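Local coordinates for methylenetetrahydrofolate--tRNA-(uracil-5-)-methyltransferase TrmFO (Thermus thermophilus, PDB 3G5S), which probably catalyses the folate- and FAD-dependent methylation of uridine 54 in tRNA to 5-methyluridine, using methylenetetrahydrofolate and NADH or NADPH, at residues Val4-Ala9 with Val25-Phe30; Gly127-Ala132 with Glu329-Ala334; Leu313-Leu318 with Arg380-Ala385; Glu321-Arg326 with Gly350-Leu355. All coordinates share one frame; numbering follows the deposited sequence.

Contact 1. Residues Val4-Ala9 with Val25-Phe30. With FAD (flavin-adenine dinucleotide), chain B.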
# COMPACT_ATOMS: atom_id res chain seq x y z
N VAL A 4 -2.77 24.64 -8.73
CA VAL A 4 -2.40 23.25 -8.89
C VAL A 4 -3.67 22.41 -8.88
O VAL A 4 -4.53 22.59 -8.02
CB VAL A 4 -1.46 22.80 -7.76
CG1 VAL A 4 -1.31 21.28 -7.76
CG2 VAL A 4 -0.12 23.48 -7.92
N ASN A 5 -3.80 21.52 -9.86
CA ASN A 5 -4.94 20.62 -9.90
C ASN A 5 -4.74 19.46 -8.94
O ASN A 5 -3.66 18.86 -8.91
CB ASN A 5 -5.10 20.05 -11.31
CG ASN A 5 -5.31 21.13 -12.34
OD1 ASN A 5 -6.24 21.93 -12.23
ND2 ASN A 5 -4.45 21.16 -13.35
N VAL A 6 -5.78 19.14 -8.18
CA VAL A 6 -5.81 17.91 -7.40
C VAL A 6 -7.07 17.18 -7.82
O VAL A 6 -8.18 17.70 -7.68
CB VAL A 6 -5.80 18.17 -5.88
CG1 VAL A 6 -5.93 16.85 -5.11
CG2 VAL A 6 -4.52 18.90 -5.48
N VAL A 7 -6.89 15.98 -8.38
CA VAL A 7 -8.01 15.24 -8.93
C VAL A 7 -8.40 14.13 -7.97
O VAL A 7 -7.67 13.15 -7.79
CB VAL A 7 -7.67 14.66 -10.33
CG1 VAL A 7 -8.89 13.96 -10.90
CG2 VAL A 7 -7.18 15.77 -11.27
N GLY A 8 -9.57 14.30 -7.36
CA GLY A 8 -10.08 13.38 -6.36
C GLY A 8 -9.94 13.97 -4.97
O GLY A 8 -8.83 14.32 -4.56
N ALA A 9 -11.05 14.08 -4.25
CA ALA A 9 -11.07 14.63 -2.90
C ALA A 9 -11.34 13.55 -1.86
O ALA A 9 -12.19 13.71 -0.98
CB ALA A 9 -12.09 15.75 -2.80
N VAL A 25 -0.05 27.83 -1.97
CA VAL A 25 -0.24 27.53 -3.39
C VAL A 25 -1.71 27.23 -3.64
O VAL A 25 -2.27 26.31 -3.06
CB VAL A 25 0.64 26.34 -3.82
CG1 VAL A 25 0.43 26.03 -5.29
CG2 VAL A 25 2.11 26.63 -3.54
N PRO A 26 -2.37 28.01 -4.52
CA PRO A 26 -3.80 27.78 -4.75
C PRO A 26 -4.08 26.44 -5.41
O PRO A 26 -3.24 25.91 -6.16
CB PRO A 26 -4.19 28.93 -5.69
CG PRO A 26 -3.15 29.96 -5.47
CD PRO A 26 -1.89 29.20 -5.23
N VAL A 27 -5.27 25.92 -5.16
CA VAL A 27 -5.64 24.57 -5.56
C VAL A 27 -6.97 24.60 -6.30
O VAL A 27 -7.87 25.37 -5.95
CB VAL A 27 -5.74 23.64 -4.33
CG1 VAL A 27 -6.30 22.27 -4.71
CG2 VAL A 27 -4.38 23.50 -3.66
N ARG A 28 -7.06 23.76 -7.33
CA ARG A 28 -8.30 23.44 -7.99
C ARG A 28 -8.55 21.97 -7.69
O ARG A 28 -7.86 21.09 -8.21
CB ARG A 28 -8.15 23.66 -9.49
CG ARG A 28 -9.43 23.47 -10.27
CD ARG A 28 -9.24 23.78 -11.76
NE ARG A 28 -8.88 25.18 -12.00
CZ ARG A 28 -7.66 25.60 -12.36
NH1 ARG A 28 -6.67 24.74 -12.52
NH2 ARG A 28 -7.45 26.89 -12.55
N LEU A 29 -9.51 21.72 -6.80
CA LEU A 29 -9.79 20.38 -6.31
C LEU A 29 -11.02 19.83 -7.02
O LEU A 29 -12.12 20.37 -6.87
CB LEU A 29 -10.03 20.42 -4.80
CG LEU A 29 -10.39 19.11 -4.10
CD1 LEU A 29 -9.27 18.10 -4.25
CD2 LEU A 29 -10.68 19.38 -2.64
N PHE A 30 -10.82 18.78 -7.81
CA PHE A 30 -11.90 18.17 -8.57
C PHE A 30 -12.46 16.98 -7.81
O PHE A 30 -11.71 16.13 -7.31
CB PHE A 30 -11.40 17.65 -9.93
CG PHE A 30 -10.95 18.72 -10.89
CD1 PHE A 30 -9.64 19.18 -10.87
CD2 PHE A 30 -11.81 19.22 -11.84
CE1 PHE A 30 -9.22 20.14 -11.77
CE2 PHE A 30 -11.40 20.18 -12.73
CZ PHE A 30 -10.10 20.64 -12.70
PA FAD B . -10.56 7.63 -2.30
O1A FAD B . -11.49 6.60 -2.87
O2A FAD B . -10.66 7.95 -0.84
O5B FAD B . -10.69 9.02 -3.08
C5B FAD B . -10.72 9.07 -4.50
C4B FAD B . -11.66 10.19 -4.89
O4B FAD B . -11.57 10.42 -6.28
C3B FAD B . -13.12 9.83 -4.60
O3B FAD B . -13.75 10.85 -3.85
C2B FAD B . -13.75 9.69 -5.99
O2B FAD B . -15.11 10.06 -6.07
C1B FAD B . -12.88 10.62 -6.82
N9A FAD B . -12.76 10.34 -8.26
C8A FAD B . -12.49 9.15 -8.87
N7A FAD B . -12.36 9.36 -10.19
C5A FAD B . -12.53 10.69 -10.43
C6A FAD B . -12.50 11.47 -11.58
N6A FAD B . -12.10 10.99 -12.76
N1A FAD B . -12.71 12.82 -11.46
C2A FAD B . -12.97 13.40 -10.24
N3A FAD B . -12.99 12.64 -9.09
C4A FAD B . -12.78 11.31 -9.21
N1 FAD B . -8.74 1.22 3.65
C2 FAD B . -8.47 1.03 4.99
O2 FAD B . -7.45 1.48 5.49
N3 FAD B . -9.38 0.32 5.76
C4 FAD B . -10.55 -0.20 5.24
O4 FAD B . -11.34 -0.82 5.96
C4X FAD B . -10.80 0.01 3.88
N5 FAD B . -11.95 -0.49 3.30
C5X FAD B . -12.19 -0.27 1.96
C6 FAD B . -13.35 -0.77 1.39
C7 FAD B . -13.62 -0.58 0.04
C7M FAD B . -14.88 -1.12 -0.57
C8 FAD B . -12.71 0.14 -0.74
C8M FAD B . -12.98 0.36 -2.20
C9 FAD B . -11.54 0.64 -0.17
C9A FAD B . -11.27 0.44 1.19
N10 FAD B . -10.10 0.92 1.75
C10 FAD B . -9.89 0.71 3.10
C1' FAD B . -8.87 1.08 0.89
C2' FAD B . -8.32 2.52 0.84
O2' FAD B . -7.46 2.80 1.93
C3' FAD B . -9.42 3.56 0.72
O3' FAD B . -10.06 3.34 -0.52
C4' FAD B . -8.91 5.00 0.77
O4' FAD B . -10.03 5.86 0.88
C5' FAD B . -8.05 5.36 -0.44
O5' FAD B . -7.83 6.75 -0.47
P FAD B . -7.70 7.48 -1.89
O1P FAD B . -6.62 6.86 -2.71
O2P FAD B . -7.59 8.94 -1.60
O3P FAD B . -9.07 7.14 -2.65

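Contact 2. Residues Gly127-Ala132 with Glu329-Ala334. With FAD (flavin-adenine dinucleotide), chain B.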
# COMPACT_ATOMS: atom_id res chain seq x y z
N GLY A 127 -0.51 21.15 -16.80
CA GLY A 127 0.04 21.91 -15.70
C GLY A 127 0.29 21.04 -14.48
O GLY A 127 0.05 19.83 -14.49
N ILE A 128 0.77 21.66 -13.42
CA ILE A 128 1.08 20.91 -12.20
C ILE A 128 -0.20 20.29 -11.65
O ILE A 128 -1.19 20.99 -11.41
CB ILE A 128 1.76 21.81 -11.17
CG1 ILE A 128 3.07 22.37 -11.74
CG2 ILE A 128 2.03 21.03 -9.90
CD1 ILE A 128 3.70 23.46 -10.88
N THR A 129 -0.16 18.97 -11.45
CA THR A 129 -1.37 18.20 -11.18
C THR A 129 -1.05 16.99 -10.31
O THR A 129 -0.08 16.26 -10.59
CB THR A 129 -1.98 17.70 -12.52
OG1 THR A 129 -2.44 18.82 -13.28
CG2 THR A 129 -3.14 16.76 -12.29
N VAL A 130 -1.86 16.77 -9.29
CA VAL A 130 -1.82 15.55 -8.48
C VAL A 130 -3.05 14.70 -8.78
O VAL A 130 -4.18 15.19 -8.68
CB VAL A 130 -1.81 15.89 -6.97
CG1 VAL A 130 -1.79 14.61 -6.14
CG2 VAL A 130 -0.62 16.77 -6.62
N LEU A 131 -2.83 13.45 -9.17
CA LEU A 131 -3.91 12.50 -9.40
C LEU A 131 -4.11 11.62 -8.17
O LEU A 131 -3.18 10.97 -7.71
CB LEU A 131 -3.60 11.61 -10.61
CG LEU A 131 -3.33 12.35 -11.92
CD1 LEU A 131 -2.99 11.36 -12.99
CD2 LEU A 131 -4.52 13.23 -12.33
N ALA A 132 -5.33 11.61 -7.65
CA ALA A 132 -5.63 10.94 -6.38
C ALA A 132 -7.03 10.34 -6.42
O ALA A 132 -7.86 10.57 -5.53
CB ALA A 132 -5.48 11.92 -5.21
N GLU A 329 6.81 15.39 -16.04
CA GLU A 329 7.21 16.38 -15.05
C GLU A 329 6.00 17.15 -14.54
O GLU A 329 5.14 17.56 -15.32
CB GLU A 329 8.23 17.34 -15.66
CG GLU A 329 8.88 18.28 -14.66
CD GLU A 329 10.01 19.09 -15.27
OE1 GLU A 329 10.30 18.90 -16.47
OE2 GLU A 329 10.61 19.92 -14.55
N GLY A 330 5.92 17.33 -13.23
CA GLY A 330 4.85 18.09 -12.63
C GLY A 330 3.53 17.36 -12.54
O GLY A 330 2.52 17.96 -12.20
N LEU A 331 3.54 16.07 -12.86
CA LEU A 331 2.39 15.20 -12.62
C LEU A 331 2.76 14.24 -11.50
O LEU A 331 3.86 13.69 -11.50
CB LEU A 331 2.03 14.40 -13.88
CG LEU A 331 0.76 13.57 -13.83
CD1 LEU A 331 -0.48 14.45 -13.70
CD2 LEU A 331 0.64 12.65 -15.05
N TYR A 332 1.84 14.05 -10.55
CA TYR A 332 2.08 13.22 -9.37
C TYR A 332 0.91 12.27 -9.18
O TYR A 332 -0.21 12.55 -9.64
CB TYR A 332 2.22 14.09 -8.10
CG TYR A 332 3.23 15.19 -8.27
CD1 TYR A 332 2.88 16.36 -8.92
CD2 TYR A 332 4.54 15.05 -7.82
CE1 TYR A 332 3.78 17.35 -9.14
CE2 TYR A 332 5.47 16.06 -8.04
CZ TYR A 332 5.08 17.21 -8.71
OH TYR A 332 5.94 18.25 -8.96
N ALA A 333 1.16 11.16 -8.50
CA ALA A 333 0.09 10.27 -8.06
C ALA A 333 0.15 10.10 -6.56
O ALA A 333 1.23 10.11 -5.97
CB ALA A 333 0.19 8.91 -8.74
N ALA A 334 -1.01 9.93 -5.94
CA ALA A 334 -1.08 9.68 -4.51
C ALA A 334 -2.24 8.75 -4.21
O ALA A 334 -3.17 8.60 -5.01
CB ALA A 334 -1.22 10.98 -3.75
PA FAD B . -10.56 7.63 -2.30
O1A FAD B . -11.49 6.60 -2.87
O2A FAD B . -10.66 7.95 -0.84
O5B FAD B . -10.69 9.02 -3.08
C5B FAD B . -10.72 9.07 -4.50
C4B FAD B . -11.66 10.19 -4.89
O4B FAD B . -11.57 10.42 -6.28
C3B FAD B . -13.12 9.83 -4.60
O3B FAD B . -13.75 10.85 -3.85
C2B FAD B . -13.75 9.69 -5.99
O2B FAD B . -15.11 10.06 -6.07
C1B FAD B . -12.88 10.62 -6.82
N9A FAD B . -12.76 10.34 -8.26
C8A FAD B . -12.49 9.15 -8.87
N7A FAD B . -12.36 9.36 -10.19
C5A FAD B . -12.53 10.69 -10.43
C6A FAD B . -12.50 11.47 -11.58
N6A FAD B . -12.10 10.99 -12.76
N1A FAD B . -12.71 12.82 -11.46
C2A FAD B . -12.97 13.40 -10.24
N3A FAD B . -12.99 12.64 -9.09
C4A FAD B . -12.78 11.31 -9.21
N1 FAD B . -8.74 1.22 3.65
C2 FAD B . -8.47 1.03 4.99
O2 FAD B . -7.45 1.48 5.49
N3 FAD B . -9.38 0.32 5.76
C4 FAD B . -10.55 -0.20 5.24
O4 FAD B . -11.34 -0.82 5.96
C4X FAD B . -10.80 0.01 3.88
N5 FAD B . -11.95 -0.49 3.30
C5X FAD B . -12.19 -0.27 1.96
C6 FAD B . -13.35 -0.77 1.39
C7 FAD B . -13.62 -0.58 0.04
C7M FAD B . -14.88 -1.12 -0.57
C8 FAD B . -12.71 0.14 -0.74
C8M FAD B . -12.98 0.36 -2.20
C9 FAD B . -11.54 0.64 -0.17
C9A FAD B . -11.27 0.44 1.19
N10 FAD B . -10.10 0.92 1.75
C10 FAD B . -9.89 0.71 3.10
C1' FAD B . -8.87 1.08 0.89
C2' FAD B . -8.32 2.52 0.84
O2' FAD B . -7.46 2.80 1.93
C3' FAD B . -9.42 3.56 0.72
O3' FAD B . -10.06 3.34 -0.52
C4' FAD B . -8.91 5.00 0.77
O4' FAD B . -10.03 5.86 0.88
C5' FAD B . -8.05 5.36 -0.44
O5' FAD B . -7.83 6.75 -0.47
P FAD B . -7.70 7.48 -1.89
O1P FAD B . -6.62 6.86 -2.71
O2P FAD B . -7.59 8.94 -1.60
O3P FAD B . -9.07 7.14 -2.65
O HOH W 1 2.81 19.00 -15.40

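Contact 3. Residues Leu313-Leu318 with Arg380-Ala385. With EDO (1,2-ethanediol), chain F.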
# COMPACT_ATOMS: atom_id res chain seq x y z
N LEU A 313 -1.62 2.08 -10.33
CA LEU A 313 -0.51 2.15 -11.26
C LEU A 313 0.68 1.29 -10.86
O LEU A 313 0.89 1.00 -9.68
CB LEU A 313 -0.03 3.59 -11.35
CG LEU A 313 -1.05 4.57 -11.92
CD1 LEU A 313 -0.58 5.99 -11.67
CD2 LEU A 313 -1.29 4.33 -13.40
N ASN A 314 1.46 0.91 -11.86
CA ASN A 314 2.73 0.25 -11.61
C ASN A 314 3.73 1.30 -11.16
O ASN A 314 4.42 1.91 -11.96
CB ASN A 314 3.22 -0.48 -12.86
CG ASN A 314 4.34 -1.44 -12.54
OD1 ASN A 314 5.31 -1.06 -11.89
ND2 ASN A 314 4.19 -2.69 -12.95
N ALA A 315 3.77 1.52 -9.85
CA ALA A 315 4.61 2.57 -9.30
C ALA A 315 6.09 2.40 -9.65
O ALA A 315 6.73 3.36 -10.04
CB ALA A 315 4.40 2.71 -7.80
N PRO A 316 6.64 1.18 -9.52
CA PRO A 316 8.08 1.09 -9.81
C PRO A 316 8.42 1.46 -11.26
O PRO A 316 9.50 1.98 -11.51
CB PRO A 316 8.42 -0.37 -9.52
CG PRO A 316 7.37 -0.82 -8.56
CD PRO A 316 6.13 -0.06 -8.90
N ARG A 317 7.51 1.19 -12.18
CA ARG A 317 7.76 1.54 -13.58
C ARG A 317 7.50 3.01 -13.88
O ARG A 317 8.11 3.57 -14.78
CB ARG A 317 6.90 0.68 -14.51
CG ARG A 317 7.28 -0.79 -14.54
CD ARG A 317 8.74 -1.02 -14.92
NE ARG A 317 9.07 -0.51 -16.25
CZ ARG A 317 8.92 -1.21 -17.38
NH1 ARG A 317 8.44 -2.44 -17.34
NH2 ARG A 317 9.26 -0.66 -18.54
N LEU A 318 6.59 3.64 -13.14
CA LEU A 318 6.09 4.97 -13.50
C LEU A 318 6.48 6.12 -12.59
O LEU A 318 6.53 7.26 -13.05
CB LEU A 318 4.57 4.96 -13.61
CG LEU A 318 3.97 4.06 -14.69
CD1 LEU A 318 2.46 4.20 -14.69
CD2 LEU A 318 4.55 4.36 -16.08
N ARG A 380 9.77 4.83 -0.97
CA ARG A 380 10.96 4.26 -1.57
C ARG A 380 10.70 2.84 -2.08
O ARG A 380 11.24 2.44 -3.11
CB ARG A 380 12.18 4.42 -0.64
CG ARG A 380 12.55 5.89 -0.45
CD ARG A 380 13.65 6.13 0.57
NE ARG A 380 13.80 7.56 0.82
CZ ARG A 380 14.53 8.39 0.07
NH1 ARG A 380 15.23 7.92 -0.96
NH2 ARG A 380 14.59 9.68 0.38
N TYR A 381 9.82 2.10 -1.39
CA TYR A 381 9.35 0.80 -1.88
C TYR A 381 8.57 0.97 -3.20
O TYR A 381 8.82 0.25 -4.16
CB TYR A 381 8.49 0.09 -0.82
CG TYR A 381 7.96 -1.25 -1.29
CD1 TYR A 381 8.66 -2.42 -1.05
CD2 TYR A 381 6.74 -1.35 -1.96
CE1 TYR A 381 8.19 -3.65 -1.47
CE2 TYR A 381 6.26 -2.57 -2.40
CZ TYR A 381 6.99 -3.73 -2.14
OH TYR A 381 6.55 -4.97 -2.55
N LEU A 382 7.65 1.93 -3.24
CA LEU A 382 6.89 2.18 -4.47
C LEU A 382 7.81 2.37 -5.67
O LEU A 382 7.52 1.88 -6.77
CB LEU A 382 5.98 3.40 -4.32
CG LEU A 382 4.84 3.32 -3.30
CD1 LEU A 382 4.07 4.64 -3.29
CD2 LEU A 382 3.91 2.13 -3.57
N ALA A 383 8.91 3.08 -5.45
CA ALA A 383 9.79 3.46 -6.55
C ALA A 383 10.73 2.34 -6.96
O ALA A 383 11.21 2.33 -8.09
CB ALA A 383 10.58 4.70 -6.19
N THR A 384 11.01 1.40 -6.05
CA THR A 384 12.09 0.43 -6.26
C THR A 384 11.68 -1.04 -6.16
O THR A 384 12.52 -1.91 -6.33
CB THR A 384 13.27 0.69 -5.29
OG1 THR A 384 12.85 0.47 -3.93
CG2 THR A 384 13.81 2.11 -5.44
N ALA A 385 10.41 -1.31 -5.88
CA ALA A 385 9.97 -2.69 -5.75
C ALA A 385 10.02 -3.42 -7.08
O ALA A 385 10.16 -2.82 -8.15
CB ALA A 385 8.56 -2.74 -5.16
C1 EDO F . 0.42 -3.19 -11.83
O1 EDO F . 0.99 -4.49 -11.67
C2 EDO F . 0.12 -2.98 -13.31
O2 EDO F . 1.35 -3.05 -14.03

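Contact 4. Residues Glu321-Arg326 with Gly350-Leu355. With EDO (1,2-ethanediol), chain E.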
# COMPACT_ATOMS: atom_id res chain seq x y z
N GLU A 321 10.34 8.16 -6.03
CA GLU A 321 10.02 8.16 -4.60
C GLU A 321 9.40 9.48 -4.15
O GLU A 321 8.84 9.58 -3.06
CB GLU A 321 11.26 7.84 -3.76
CG GLU A 321 12.31 8.94 -3.71
CD GLU A 321 13.20 8.96 -4.92
OE1 GLU A 321 13.10 8.04 -5.76
OE2 GLU A 321 14.02 9.90 -5.04
N THR A 322 9.52 10.49 -5.01
CA THR A 322 8.90 11.80 -4.83
C THR A 322 7.41 11.79 -5.19
O THR A 322 6.71 12.79 -4.96
CB THR A 322 9.57 12.77 -5.78
OG1 THR A 322 9.44 12.23 -7.09
CG2 THR A 322 11.06 12.95 -5.43
N LEU A 323 6.95 10.68 -5.79
CA LEU A 323 5.59 10.50 -6.32
C LEU A 323 5.34 11.27 -7.63
O LEU A 323 4.22 11.27 -8.15
CB LEU A 323 4.51 10.77 -5.28
CG LEU A 323 4.61 9.89 -4.04
CD1 LEU A 323 3.58 10.31 -3.01
CD2 LEU A 323 4.46 8.41 -4.41
N GLU A 324 6.39 11.87 -8.17
CA GLU A 324 6.31 12.48 -9.50
C GLU A 324 6.50 11.40 -10.56
O GLU A 324 7.35 10.52 -10.42
CB GLU A 324 7.41 13.54 -9.63
CG GLU A 324 7.27 14.43 -10.85
CD GLU A 324 8.30 15.56 -10.89
OE1 GLU A 324 9.31 15.52 -10.15
OE2 GLU A 324 8.09 16.50 -11.69
N PHE A 325 5.70 11.48 -11.62
CA PHE A 325 5.88 10.57 -12.74
C PHE A 325 7.24 10.79 -13.38
O PHE A 325 7.63 11.92 -13.69
CB PHE A 325 4.79 10.80 -13.80
CG PHE A 325 3.45 10.17 -13.47
CD1 PHE A 325 2.58 10.77 -12.57
CD2 PHE A 325 3.06 9.00 -14.09
CE1 PHE A 325 1.34 10.20 -12.29
CE2 PHE A 325 1.82 8.43 -13.82
CZ PHE A 325 0.97 9.03 -12.92
N ARG A 326 7.95 9.69 -13.59
CA ARG A 326 9.29 9.73 -14.17
C ARG A 326 9.29 10.40 -15.55
O ARG A 326 10.25 11.07 -15.91
CB ARG A 326 9.87 8.32 -14.29
CG ARG A 326 9.98 7.54 -12.99
CD ARG A 326 10.52 6.15 -13.26
NE ARG A 326 10.45 5.26 -12.11
CZ ARG A 326 11.40 5.16 -11.19
NH1 ARG A 326 12.49 5.91 -11.27
NH2 ARG A 326 11.24 4.31 -10.17
N GLY A 350 -0.56 11.53 -0.12
CA GLY A 350 -1.13 12.81 -0.51
C GLY A 350 -0.31 13.99 0.01
O GLY A 350 -0.04 14.95 -0.71
N PHE A 351 0.09 13.90 1.28
CA PHE A 351 0.97 14.92 1.84
C PHE A 351 2.23 15.09 0.99
O PHE A 351 2.60 16.21 0.65
CB PHE A 351 1.34 14.55 3.29
CG PHE A 351 2.56 15.26 3.79
CD1 PHE A 351 2.51 16.61 4.14
CD2 PHE A 351 3.77 14.60 3.89
CE1 PHE A 351 3.64 17.28 4.58
CE2 PHE A 351 4.91 15.26 4.34
CZ PHE A 351 4.84 16.60 4.69
N LEU A 352 2.90 13.99 0.66
CA LEU A 352 4.16 14.10 -0.07
C LEU A 352 3.96 14.63 -1.49
O LEU A 352 4.73 15.47 -1.96
CB LEU A 352 4.92 12.78 -0.07
CG LEU A 352 6.30 12.84 -0.74
CD1 LEU A 352 7.23 13.85 -0.08
CD2 LEU A 352 6.94 11.47 -0.78
N ALA A 353 2.94 14.13 -2.17
CA ALA A 353 2.65 14.59 -3.52
C ALA A 353 2.31 16.07 -3.52
O ALA A 353 2.78 16.83 -4.37
CB ALA A 353 1.54 13.77 -4.14
N GLY A 354 1.49 16.50 -2.56
CA GLY A 354 1.15 17.90 -2.43
C GLY A 354 2.36 18.76 -2.12
O GLY A 354 2.50 19.86 -2.65
N LEU A 355 3.23 18.27 -1.25
CA LEU A 355 4.45 18.97 -0.91
C LEU A 355 5.31 19.18 -2.16
O LEU A 355 5.81 20.28 -2.41
CB LEU A 355 5.23 18.19 0.15
CG LEU A 355 6.61 18.73 0.53
CD1 LEU A 355 6.56 20.18 1.02
CD2 LEU A 355 7.22 17.82 1.58
C1 EDO E . 11.48 13.50 -13.13
O1 EDO E . 11.93 12.47 -14.04
C2 EDO E . 9.96 13.55 -13.13
O2 EDO E . 9.49 13.92 -14.43

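Contact 1. Residues Val4-Ala9 with Val25-Phe30
N5 and R28 sit opposite each other on the two parallel strands of a Rossmann-type beta-alpha-beta unit, strand 4-7, helix 11-22 and strand 27-30. The strands run 4.7 Å apart with a 19° twist, joined by main-chain bonds from V4, V6 and G8 N to P26, R28 and F30 O, and from R28 and F30 N to V4 and V6 O. On the face with N5 and F30, the R28 side chain lies beside N5, pointing the same way. Its CB is 3.8 Å from N5 OD1, CG passes the same oxygen, and CD comes closer, to 3.6 Å. A bend at chi3 (-63°) sets NE off the line of the chain, and NH1 at the tip donates to N5 OD1 at 2.9 Å. That oxygen lies in the guanidinium plane, although the amide and guanidinium planes are 45° apart. It also meets the edge of the F30 ring, 3.5 Å from CE1. N5 ND2 binds T129 OG1, so both ends of the amide are held. On the other face V6 CG1 packs on L29 CD1, and helix 11-22 covers V4, V6 and V27 through L20. Beyond V7 the chain enters the glycine-rich FAD-binding turn. G8, which has no side chain, lets the FAD ribose come close, its CA 3.3 Å from FAD O4B.

Contact 2. Residues Gly127-Ala132 with Glu329-Ala334
Y332 lies alongside I128, both side chains pointing the same way, with Y332 CE1 4.1 Å from I128 CG2. The same edge of the ring meets the main chain: Y332 CD1 is 3.4 Å from T129 O, which also accepts the Y332 N-H. The V130 and Y332 side chains slant across each other, V130 CG2 meeting Y332 CB. On the opposite face of the sheet L331 has CG anti to its backbone N (chi1 -173°), and a chi2 of 65° then puts CD1 3.8 Å from T129 CB and 4.0 Å from L131 CG. Between these two layers of side chains, strands 129-131 and 331-333 run parallel, 4.5 Å apart. T129 N binds G330 O, and L131 N binds Y332 O at 2.8 Å in an almost straight bond (177°). Further out, T129 OG1 donates to G127 O from above the carbonyl plane, 2.9 Å away, and accepts from N5 ND2. A water lies between G127 O and E329 O. At the other end A132 lines the FAD pocket, its O 3.4 Å from FAD C5B. Strand 331-333 is the outermost of the five parallel strands of the Rossmann-type sheet, with the weakly bonded strand 324-325 beside it; strand 129-131 lies between it and strand 4-7. Helix 343-361 packs against Y332 through N356, A357 and K360, while F325 touches L331 and A333 on the other face.

Contact 3. Residues Leu313-Leu318 with Arg380-Ala385
A315 and P316, at the start of helix 315-318, lie against L382 and A383 in the last turn of helix 374-384 and A385 just beyond it; the nearest CA pair, P316 and A383, is 4.4 Å apart. No hydrogen bond crosses: P316 N is 3.0 Å from L382 O but, being a proline nitrogen, has no hydrogen to give. Instead the pyrrolidine ring brings carbons to two carbonyl oxygens. P316 CG and CD are both 3.2 Å from L382 O, while P316 CB is 3.3 Å from A385 O, and CG also packs on A385 CB. A315 points its CB toward the other helix, 3.4 Å from L382 O and 3.9 Å from L382 CB. The arrangement sets the first turn of one helix against the last turn of another. N314 is the N-cap of the short helix: its CG is anti to the backbone N (chi1 -166°), and OD1 accepts from R317 N, with the donor lying above the amide plane. ND2 donates to P387 O and to a bound 1,2-ethanediol, probably from the crystallisation liquor. At the end of helix 374-384, T384 OG1 turns back to donate to R380 O, 2.7 Å away. Y381 O accepts from both T384 N and A385 N. The methyl of A385 rests over one face of the Y381 ring, toward its rim and 3.5 Å above its plane. The F390 side chain, from a loop, also touches P316.

Contact 4. Residues Glu321-Arg326 with Gly350-Leu355
L323 has CG anti to its carbonyl carbon (chi1 -59°), and a chi2 of 175° carries CD1 to helix 343-361; L352 answers with CG anti to its backbone N (chi1 -176°). The two leucines slant across each other. L323 CD1 is the branch that touches: it lies 4.1 Å from L352 CB, 4.2 Å from A353 CB and 4.0 Å from A353 N. L352 CD2 comes 3.5 Å from E321 O. Just before L323, T322 makes an ST turn, its OG1 accepting from E324 N at 3.3 Å. L382 and V379 of helix 374-384 touch L323 and L352 respectively, so the leucine pair also meets a second helix. This is packing of a loop on the helix that follows strand 331-333, with the A353 side chain about 11 Å from FAD. Between the two segments no hydrogen bond forms, and L323 CD1 rests over L352 CB and A353 CB through apolar, non-directional contact; the directed tie between the loop and this helix is the bond of T322 O with N356 ND2.

Contacts 1 and 2 share the parallel FAD-binding sheet, their centres 10 Å apart, and join where strands 4-7 and 129-131 are neighbours; both reach FAD. Contact 1 closes before contact 2 opens along the chain. Contact 4 lies 8 Å from contact 2, centre to centre, and its segments alternate with those of contact 2: the weakly bonded strand 324-325 pairs with strand 331-333, which leads on to helix 343-361. Contact 3, its centre 12 Å from that of contact 4, encloses it in sequence and brings in helix 374-384. A probable hydrogen bond from R326 N to L318 O joins contacts 3 and 4. The four contacts run from the cofactor-binding sheet to the helices packed beside it.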